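Local atomic coordinates of leucine--trna ligase (Agrobacterium radiobacter, PDB entry 5AH5), a protein that probably joins L-leucine to tRNA(Leu) at the expense of ATP, as a leucyl-tRNA synthetase carrying a separate editing domain. Residues B[154-157]-B[162-165]; B[166-171]-B[486-491]; B[84-89]-B[158-163]. One frame throughout, in Å; residues are numbered along the deposited sequence. Where two conformers were deposited one is given.

Contact 1 of 3, residues B[154-157]-B[162-165]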
loop_
_atom_site.group_PDB
_atom_site.type_symbol
_atom_site.label_atom_id
_atom_site.label_comp_id
_atom_site.label_asym_id
_atom_site.label_seq_id
_atom_site.Cartn_x
_atom_site.Cartn_y
_atom_site.Cartn_z
ATOM N N VAL B 154 14.598 -23.069 4.476
ATOM C CA VAL B 154 14.304 -21.623 4.467
ATOM C C VAL B 154 15.338 -20.941 3.634
ATOM O O VAL B 154 16.402 -21.513 3.387
ATOM C CB VAL B 154 14.330 -20.988 5.885
ATOM C CG1 VAL B 154 13.257 -21.609 6.772
ATOM C CG2 VAL B 154 15.692 -21.070 6.529
ATOM N N TYR B 155 15.020 -19.736 3.174
ATOM C CA TYR B 155 15.979 -18.938 2.439
ATOM C C TYR B 155 17.006 -18.344 3.356
ATOM O O TYR B 155 16.668 -17.915 4.451
ATOM C CB TYR B 155 15.265 -17.815 1.674
ATOM C CG TYR B 155 14.404 -18.351 0.581
ATOM C CD1 TYR B 155 14.950 -18.689 -0.655
ATOM C CD2 TYR B 155 13.060 -18.585 0.790
ATOM C CE1 TYR B 155 14.158 -19.173 -1.675
ATOM C CE2 TYR B 155 12.265 -19.100 -0.205
ATOM C CZ TYR B 155 12.816 -19.387 -1.438
ATOM O OH TYR B 155 12.016 -19.900 -2.420
ATOM N N TRP B 156 18.247 -18.245 2.883
ATOM C CA TRP B 156 19.371 -17.749 3.656
ATOM C C TRP B 156 20.116 -16.762 2.801
ATOM O O TRP B 156 20.495 -17.099 1.693
ATOM C CB TRP B 156 20.285 -18.931 4.039
ATOM C CG TRP B 156 21.638 -18.525 4.609
ATOM C CD1 TRP B 156 22.829 -18.527 3.951
ATOM C CD2 TRP B 156 21.917 -18.048 5.948
ATOM N NE1 TRP B 156 23.828 -18.070 4.781
ATOM C CE2 TRP B 156 23.305 -17.778 6.010
ATOM C CE3 TRP B 156 21.131 -17.843 7.101
ATOM C CZ2 TRP B 156 23.932 -17.301 7.188
ATOM C CZ3 TRP B 156 21.737 -17.363 8.260
ATOM C CH2 TRP B 156 23.131 -17.088 8.297
ATOM N N ASP B 157 20.306 -15.554 3.296
ATOM C CA ASP B 157 21.114 -14.533 2.646
ATOM C C ASP B 157 22.522 -14.503 3.293
ATOM O O ASP B 157 22.659 -14.093 4.415
ATOM C CB ASP B 157 20.413 -13.176 2.773
ATOM C CG ASP B 157 21.063 -12.056 1.977
ATOM O OD1 ASP B 157 22.302 -12.006 1.867
ATOM O OD2 ASP B 157 20.304 -11.176 1.493
ATOM N N THR B 162 21.413 -13.789 7.422
ATOM C CA THR B 162 20.194 -14.218 8.048
ATOM C C THR B 162 19.283 -14.946 7.160
ATOM O O THR B 162 19.354 -14.858 5.930
ATOM C CB THR B 162 19.453 -13.014 8.728
ATOM O OG1 THR B 162 18.218 -13.444 9.331
ATOM C CG2 THR B 162 19.219 -11.887 7.775
ATOM N N VAL B 163 18.390 -15.660 7.814
ATOM C CA VAL B 163 17.280 -16.248 7.134
ATOM C C VAL B 163 16.357 -15.088 6.641
ATOM O O VAL B 163 16.298 -14.037 7.276
ATOM C CB VAL B 163 16.567 -17.210 8.098
ATOM C CG1 VAL B 163 15.182 -17.557 7.634
ATOM C CG2 VAL B 163 17.381 -18.427 8.297
ATOM N N LEU B 164 15.731 -15.263 5.479
ATOM C CA LEU B 164 14.751 -14.300 4.899
ATOM C C LEU B 164 13.441 -15.030 4.574
ATOM O O LEU B 164 13.448 -16.202 4.269
ATOM C CB LEU B 164 15.269 -13.696 3.596
ATOM C CG LEU B 164 16.467 -12.770 3.744
ATOM C CD1 LEU B 164 16.836 -12.318 2.362
ATOM C CD2 LEU B 164 16.243 -11.595 4.682
ATOM N N ALA B 165 12.324 -14.314 4.627
ATOM C CA ALA B 165 11.017 -14.835 4.153
ATOM C C ALA B 165 11.001 -14.970 2.618
ATOM O O ALA B 165 11.774 -14.339 1.959
ATOM C CB ALA B 165 9.880 -13.912 4.615
HETATM O O HOH W 1 12.582 -18.757 4.097
#

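Contact 2 of 3, residues B[166-171]-B[486-491]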
loop_
_atom_site.group_PDB
_atom_site.type_symbol
_atom_site.label_atom_id
_atom_site.label_comp_id
_atom_site.label_asym_id
_atom_site.label_seq_id
_atom_site.Cartn_x
_atom_site.Cartn_y
_atom_site.Cartn_z
ATOM N N ALA B 166 10.166 -15.847 2.087
ATOM C CA ALA B 166 10.054 -16.035 0.638
ATOM C C ALA B 166 9.756 -14.681 -0.046
ATOM O O ALA B 166 10.207 -14.439 -1.164
ATOM C CB ALA B 166 8.983 -17.056 0.312
ATOM N N GLU B 167 9.070 -13.770 0.645
ATOM C CA GLU B 167 8.647 -12.493 0.017
ATOM C C GLU B 167 9.803 -11.569 -0.080
ATOM O O GLU B 167 9.754 -10.640 -0.913
ATOM C CB GLU B 167 7.517 -11.832 0.812
ATOM C CG GLU B 167 6.196 -12.586 0.835
ATOM C CD GLU B 167 6.171 -13.927 1.509
ATOM O OE1 GLU B 167 6.919 -14.146 2.536
ATOM O OE2 GLU B 167 5.363 -14.774 1.014
ATOM N N GLN B 168 10.886 -11.829 0.713
ATOM C CA GLN B 168 12.081 -11.003 0.699
ATOM C C GLN B 168 13.180 -11.550 -0.217
ATOM O O GLN B 168 14.318 -11.093 -0.201
ATOM C CB GLN B 168 12.619 -10.814 2.131
ATOM C CG GLN B 168 11.720 -10.024 3.077
ATOM C CD GLN B 168 12.118 -10.267 4.552
ATOM O OE1 GLN B 168 12.135 -11.404 5.004
ATOM N NE2 GLN B 168 12.396 -9.213 5.279
ATOM N N VAL B 169 12.805 -12.487 -1.046
ATOM C CA VAL B 169 13.655 -12.993 -2.093
ATOM C C VAL B 169 13.085 -12.450 -3.404
ATOM O O VAL B 169 11.961 -12.774 -3.774
ATOM C CB VAL B 169 13.582 -14.526 -2.111
ATOM C CG1 VAL B 169 14.291 -15.074 -3.346
ATOM C CG2 VAL B 169 14.189 -15.085 -0.821
ATOM N N ILE B 170 13.841 -11.600 -4.082
ATOM C CA ILE B 170 13.348 -10.975 -5.319
ATOM C C ILE B 170 14.380 -11.243 -6.433
ATOM O O ILE B 170 15.542 -10.817 -6.311
ATOM C CB ILE B 170 13.089 -9.452 -5.104
ATOM C CG1 ILE B 170 11.931 -9.244 -4.127
ATOM C CG2 ILE B 170 12.757 -8.757 -6.416
ATOM C CD1 ILE B 170 11.972 -7.886 -3.447
ATOM N N ASP B 171 13.952 -11.957 -7.482
ATOM C CA ASP B 171 14.817 -12.321 -8.642
ATOM C C ASP B 171 16.008 -13.187 -8.139
ATOM O O ASP B 171 17.177 -12.952 -8.486
ATOM C CB ASP B 171 15.269 -11.040 -9.412
ATOM C CG ASP B 171 15.935 -11.349 -10.783
ATOM O OD1 ASP B 171 15.590 -12.387 -11.412
ATOM O OD2 ASP B 171 16.810 -10.551 -11.224
ATOM N N THR B 486 15.517 -12.602 16.423
ATOM C CA THR B 486 14.605 -11.488 16.499
ATOM C C THR B 486 13.516 -11.586 15.425
ATOM O O THR B 486 13.605 -12.386 14.463
ATOM C CB THR B 486 15.321 -10.161 16.507
ATOM O OG1 THR B 486 16.106 -9.970 15.318
ATOM C CG2 THR B 486 16.177 -10.037 17.745
ATOM N N MET B 487 12.484 -10.790 15.588
ATOM C CA MET B 487 11.399 -10.812 14.629
ATOM C C MET B 487 11.735 -9.949 13.406
ATOM O O MET B 487 12.235 -8.829 13.494
ATOM C CB MET B 487 10.104 -10.340 15.292
ATOM C CG MET B 487 9.666 -11.207 16.455
ATOM S SD MET B 487 8.060 -10.723 17.077
ATOM C CE MET B 487 8.102 -11.226 18.817
ATOM N N ASP B 488 11.420 -10.461 12.248
ATOM C CA ASP B 488 11.499 -9.608 11.028
ATOM C C ASP B 488 10.664 -8.302 11.098
ATOM O O ASP B 488 9.607 -8.300 11.704
ATOM C CB ASP B 488 11.082 -10.393 9.827
ATOM C CG ASP B 488 11.486 -9.673 8.515
ATOM O OD1 ASP B 488 12.730 -9.612 8.169
ATOM O OD2 ASP B 488 10.527 -9.159 7.860
ATOM N N THR B 489 11.211 -7.219 10.542
ATOM C CA THR B 489 10.542 -5.908 10.413
ATOM C C THR B 489 9.082 -5.975 9.877
ATOM O O THR B 489 8.236 -5.214 10.317
ATOM C CB THR B 489 11.355 -4.925 9.564
ATOM O OG1 THR B 489 10.683 -3.672 9.511
ATOM C CG2 THR B 489 11.615 -5.402 8.131
ATOM N N PHE B 490 8.772 -6.950 9.027
ATOM C CA PHE B 490 7.414 -7.071 8.527
ATOM C C PHE B 490 6.403 -7.630 9.520
ATOM O O PHE B 490 5.171 -7.480 9.322
ATOM C CB PHE B 490 7.367 -7.793 7.181
ATOM C CG PHE B 490 8.004 -6.996 6.086
ATOM C CD1 PHE B 490 7.299 -5.927 5.494
ATOM C CD2 PHE B 490 9.274 -7.300 5.619
ATOM C CE1 PHE B 490 7.850 -5.234 4.441
ATOM C CE2 PHE B 490 9.860 -6.562 4.604
ATOM C CZ PHE B 490 9.141 -5.509 4.020
ATOM N N VAL B 491 6.894 -8.161 10.636
ATOM C CA VAL B 491 5.998 -8.481 11.760
ATOM C C VAL B 491 5.564 -7.172 12.360
ATOM O O VAL B 491 4.393 -6.982 12.511
ATOM C CB VAL B 491 6.629 -9.431 12.859
ATOM C CG1 VAL B 491 5.620 -9.735 13.980
ATOM C CG2 VAL B 491 7.012 -10.754 12.217
HETATM O O HOH W 2 9.220 -11.207 6.448
#

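Contact 3 of 3, residues B[84-89]-B[158-163]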
loop_
_atom_site.group_PDB
_atom_site.type_symbol
_atom_site.label_atom_id
_atom_site.label_comp_id
_atom_site.label_asym_id
_atom_site.label_seq_id
_atom_site.Cartn_x
_atom_site.Cartn_y
_atom_site.Cartn_z
ATOM N N ALA B 84 16.898 0.062 9.040
ATOM C CA ALA B 84 17.588 0.862 10.044
ATOM C C ALA B 84 18.972 0.251 10.354
ATOM O O ALA B 84 19.937 0.980 10.504
ATOM C CB ALA B 84 16.790 0.910 11.354
ATOM N N GLU B 85 19.011 -1.053 10.521
ATOM C CA GLU B 85 20.230 -1.708 11.088
ATOM C C GLU B 85 21.437 -1.553 10.108
ATOM O O GLU B 85 22.554 -1.145 10.514
ATOM C CB GLU B 85 19.980 -3.166 11.464
ATOM C CG GLU B 85 21.232 -3.695 12.260
ATOM C CD GLU B 85 21.139 -5.103 12.723
ATOM O OE1 GLU B 85 20.424 -5.883 12.126
ATOM O OE2 GLU B 85 21.806 -5.453 13.742
ATOM N N ASN B 86 21.189 -1.842 8.821
ATOM C CA ASN B 86 22.213 -1.673 7.741
ATOM C C ASN B 86 22.584 -0.226 7.620
ATOM O O ASN B 86 23.750 0.117 7.453
ATOM C CB ASN B 86 21.705 -2.271 6.398
ATOM C CG ASN B 86 21.593 -3.768 6.476
ATOM O OD1 ASN B 86 22.261 -4.385 7.301
ATOM N ND2 ASN B 86 20.767 -4.356 5.669
ATOM N N ALA B 87 21.642 0.699 7.777
ATOM C CA ALA B 87 22.061 2.090 7.592
ATOM C C ALA B 87 22.943 2.528 8.768
ATOM O O ALA B 87 23.924 3.313 8.629
ATOM C CB ALA B 87 20.881 3.000 7.437
ATOM N N ALA B 88 22.572 2.096 9.952
ATOM C CA ALA B 88 23.401 2.385 11.124
ATOM C C ALA B 88 24.766 1.705 10.973
ATOM O O ALA B 88 25.720 2.343 11.207
ATOM C CB ALA B 88 22.724 1.977 12.411
ATOM N N ARG B 89 24.846 0.481 10.490
ATOM C CA ARG B 89 26.146 -0.170 10.310
ATOM C C ARG B 89 27.007 0.621 9.310
ATOM O O ARG B 89 28.148 0.907 9.565
ATOM C CB ARG B 89 25.928 -1.609 9.829
ATOM C CG ARG B 89 27.065 -2.597 10.044
ATOM C CD ARG B 89 26.659 -3.996 9.553
ATOM N NE ARG B 89 25.636 -4.622 10.406
ATOM C CZ ARG B 89 25.271 -5.909 10.366
ATOM N NH1 ARG B 89 25.837 -6.778 9.520
ATOM N NH2 ARG B 89 24.336 -6.338 11.196
ATOM N N PRO B 158 23.564 -14.879 2.535
ATOM C CA PRO B 158 24.888 -14.988 3.095
ATOM C C PRO B 158 25.502 -13.632 3.316
ATOM O O PRO B 158 26.390 -13.510 4.137
ATOM C CB PRO B 158 25.665 -15.836 2.036
ATOM C CG PRO B 158 24.974 -15.530 0.729
ATOM C CD PRO B 158 23.523 -15.287 1.103
ATOM N N VAL B 159 25.017 -12.595 2.662
ATOM C CA VAL B 159 25.549 -11.267 2.930
ATOM C C VAL B 159 24.871 -10.628 4.144
ATOM O O VAL B 159 25.561 -10.011 4.953
ATOM C CB VAL B 159 25.476 -10.353 1.690
ATOM C CG1 VAL B 159 25.845 -8.917 2.041
ATOM C CG2 VAL B 159 26.408 -10.906 0.597
ATOM N N GLU B 160 23.555 -10.796 4.294
ATOM C CA GLU B 160 22.875 -10.303 5.506
ATOM C C GLU B 160 23.195 -11.202 6.670
ATOM O O GLU B 160 22.934 -10.813 7.818
ATOM C CB GLU B 160 21.343 -10.371 5.437
ATOM C CG GLU B 160 20.551 -9.431 4.592
ATOM C CD GLU B 160 20.978 -7.987 4.598
ATOM O OE1 GLU B 160 21.431 -7.444 5.619
ATOM O OE2 GLU B 160 20.828 -7.399 3.516
ATOM N N GLN B 161 23.595 -12.447 6.376
ATOM C CA GLN B 161 23.797 -13.449 7.411
ATOM C C GLN B 161 22.495 -13.702 8.163
ATOM O O GLN B 161 22.458 -13.869 9.388
ATOM C CB GLN B 161 24.984 -13.058 8.345
ATOM C CG GLN B 161 26.346 -13.136 7.626
ATOM C CD GLN B 161 26.798 -14.600 7.486
ATOM O OE1 GLN B 161 27.080 -15.263 8.499
ATOM N NE2 GLN B 161 26.851 -15.120 6.256
ATOM N N THR B 162 21.413 -13.789 7.422
ATOM C CA THR B 162 20.194 -14.218 8.048
ATOM C C THR B 162 19.283 -14.946 7.160
ATOM O O THR B 162 19.354 -14.858 5.930
ATOM C CB THR B 162 19.453 -13.014 8.728
ATOM O OG1 THR B 162 18.218 -13.444 9.331
ATOM C CG2 THR B 162 19.219 -11.887 7.775
ATOM N N VAL B 163 18.390 -15.660 7.814
ATOM C CA VAL B 163 17.280 -16.248 7.134
ATOM C C VAL B 163 16.357 -15.088 6.641
ATOM O O VAL B 163 16.298 -14.037 7.276
ATOM C CB VAL B 163 16.567 -17.210 8.098
ATOM C CG1 VAL B 163 15.182 -17.557 7.634
ATOM C CG2 VAL B 163 17.381 -18.427 8.297
#

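Contact 1 of 3, residues B[154-157]-B[162-165]
Trp156 lays the six-membered part of its indole along the backbone of Thr162, on the partner strand of a beta hairpin. CE3 stands 3.4 Å from Thr162 C, and Thr162 N lies over one ring face, displaced toward the rim. With CG anti to the backbone N (chi1 168°), the ring reaches back across the strand pair, where its edge also meets Val163 CG2 in plane. The same methyl packs against Val154; the two valine side chains cross at about a right angle, Val154 CG2 lying 3.6 Å from Val163 CG2. On the face that bears Asp157, Thr162 and Leu164, Leu164 CD1 rests 3.7 Å from Asp157 CB, while Asp157 OD2 bonds Ser177 and OD1 takes the amides of Val159 and Glu160 in the turn.

The backbones form an antiparallel ladder, in which Asp157 N donates to Thr162 O (2.9 Å) and Thr162 N returns a longer bond to Asp157 O. Farther along, Leu164 N donates to Tyr155 O at 3.0 Å. There a water replaces the direct return bond, accepting from Tyr155 N and donating to Leu164 O (2.7 Å). The largely buried ladder is directly bonded both ways next to the turn and water-bridged at the other end, where the water satisfies Tyr155 N and Leu164 O, two groups too far apart to bond each other.

Contact 2 of 3, residues B[166-171]-B[486-491]
The backbones of 166-171 and 486-491 stay well apart, the nearest CA atoms, those of Gln168 and Phe490, being 9.9 Å from each other, so the gap is bridged by side chains and a water. Gln168, extended beyond CG, and Asp488 approach from opposite directions. NE2 of Gln168 donates to Asp488 OD1 at 2.9 Å and 169°, on the syn side of the carboxylate, with the acceptor close to the amide plane. Amide and carboxylate planes are nearly perpendicular, 84° apart. The same NE2 sits at the edge of the Phe490 ring, 3.7 Å from CD2. The Phe490 side chain also meets Trp175 and comes to about 4 Å from the bound leucyl-sulfamoyl adenosine. A water donates to Asp488 OD2 (2.8 Å) and weakly to Gln168 OE1, whose stronger partner is Ala165 N.

Asp488 has further duties. Its CG, anti to the backbone N (chi1 -166°), carries OD2 to Phe490 N, 3.1 Å away, an N-cap bond at the start of a short, weakly bonded helix, and OD1 forms a salt bridge with Arg419. This buried carboxylate is therefore gripped by several donors, which probably favours its charged form. Around the contact, strand 486-487 pairs with strands 415-419 and 425-432, and Met487 packs on helix 128-143.

Contact 3 of 3, residues B[84-89]-B[158-163]
A polar cluster centred on Arg421 joins helix 82-91 to the turn of the hairpin formed by strands 153-157 and 162-164. Across it, Asn86 ND2 donates to Glu160 OE1 at 3.2 Å, with an N-H...O angle of 153°. The amide meets the syn side of the carboxylate, somewhat out of its plane, and the two flat groups are turned 28° against each other while the side chains cross at a slant. Glu160 bends at its second torsion (chi2 -42°), which brings the carboxylate round toward the helix.

Arg421 is the stronger partner of Glu160, making a salt bridge to OE1; it also bonds Asn86 OD1 and pairs with Glu85 OE1. Both ends of the Asn86 amide are thus used, fixing its rotation, and the arginine probably offsets the like charges of Glu85 and Glu160, whose OE1 atoms stand 6.8 Å apart. Within the turn, Gln161 NE2 closes back on Pro158 O at 2.7 Å, and its amide keeps that acceptor in plane. Two residues, Gln161 and Thr162, stand against the single Asp157 of the other strand, as in a G1 beta bulge, so the helix contacts a hairpin whose turn ends in this classic bulge.

Overall arrangement
Contacts 1 and 3 share Thr162 and Val163 and belong to one hairpin: contact 1 zips its strands together, whereas contact 3 ties its turn to helix 82-91. Contact 2 begins just after the hairpin, where Val169 and Ala166 pack against the Tyr155 ring, and spans over 300 residues to reach the start of helix 489-492. Contacts 1 and 2 are buried; contact 3 is only partly so. Their chemistry follows this placing: backbone bonds and apolar packing within the hairpin, but amide-carboxylate bonds where separate elements meet. Two arginines close in sequence, Arg419 in contact 2 and Arg421 in contact 3, supply the opposing charge.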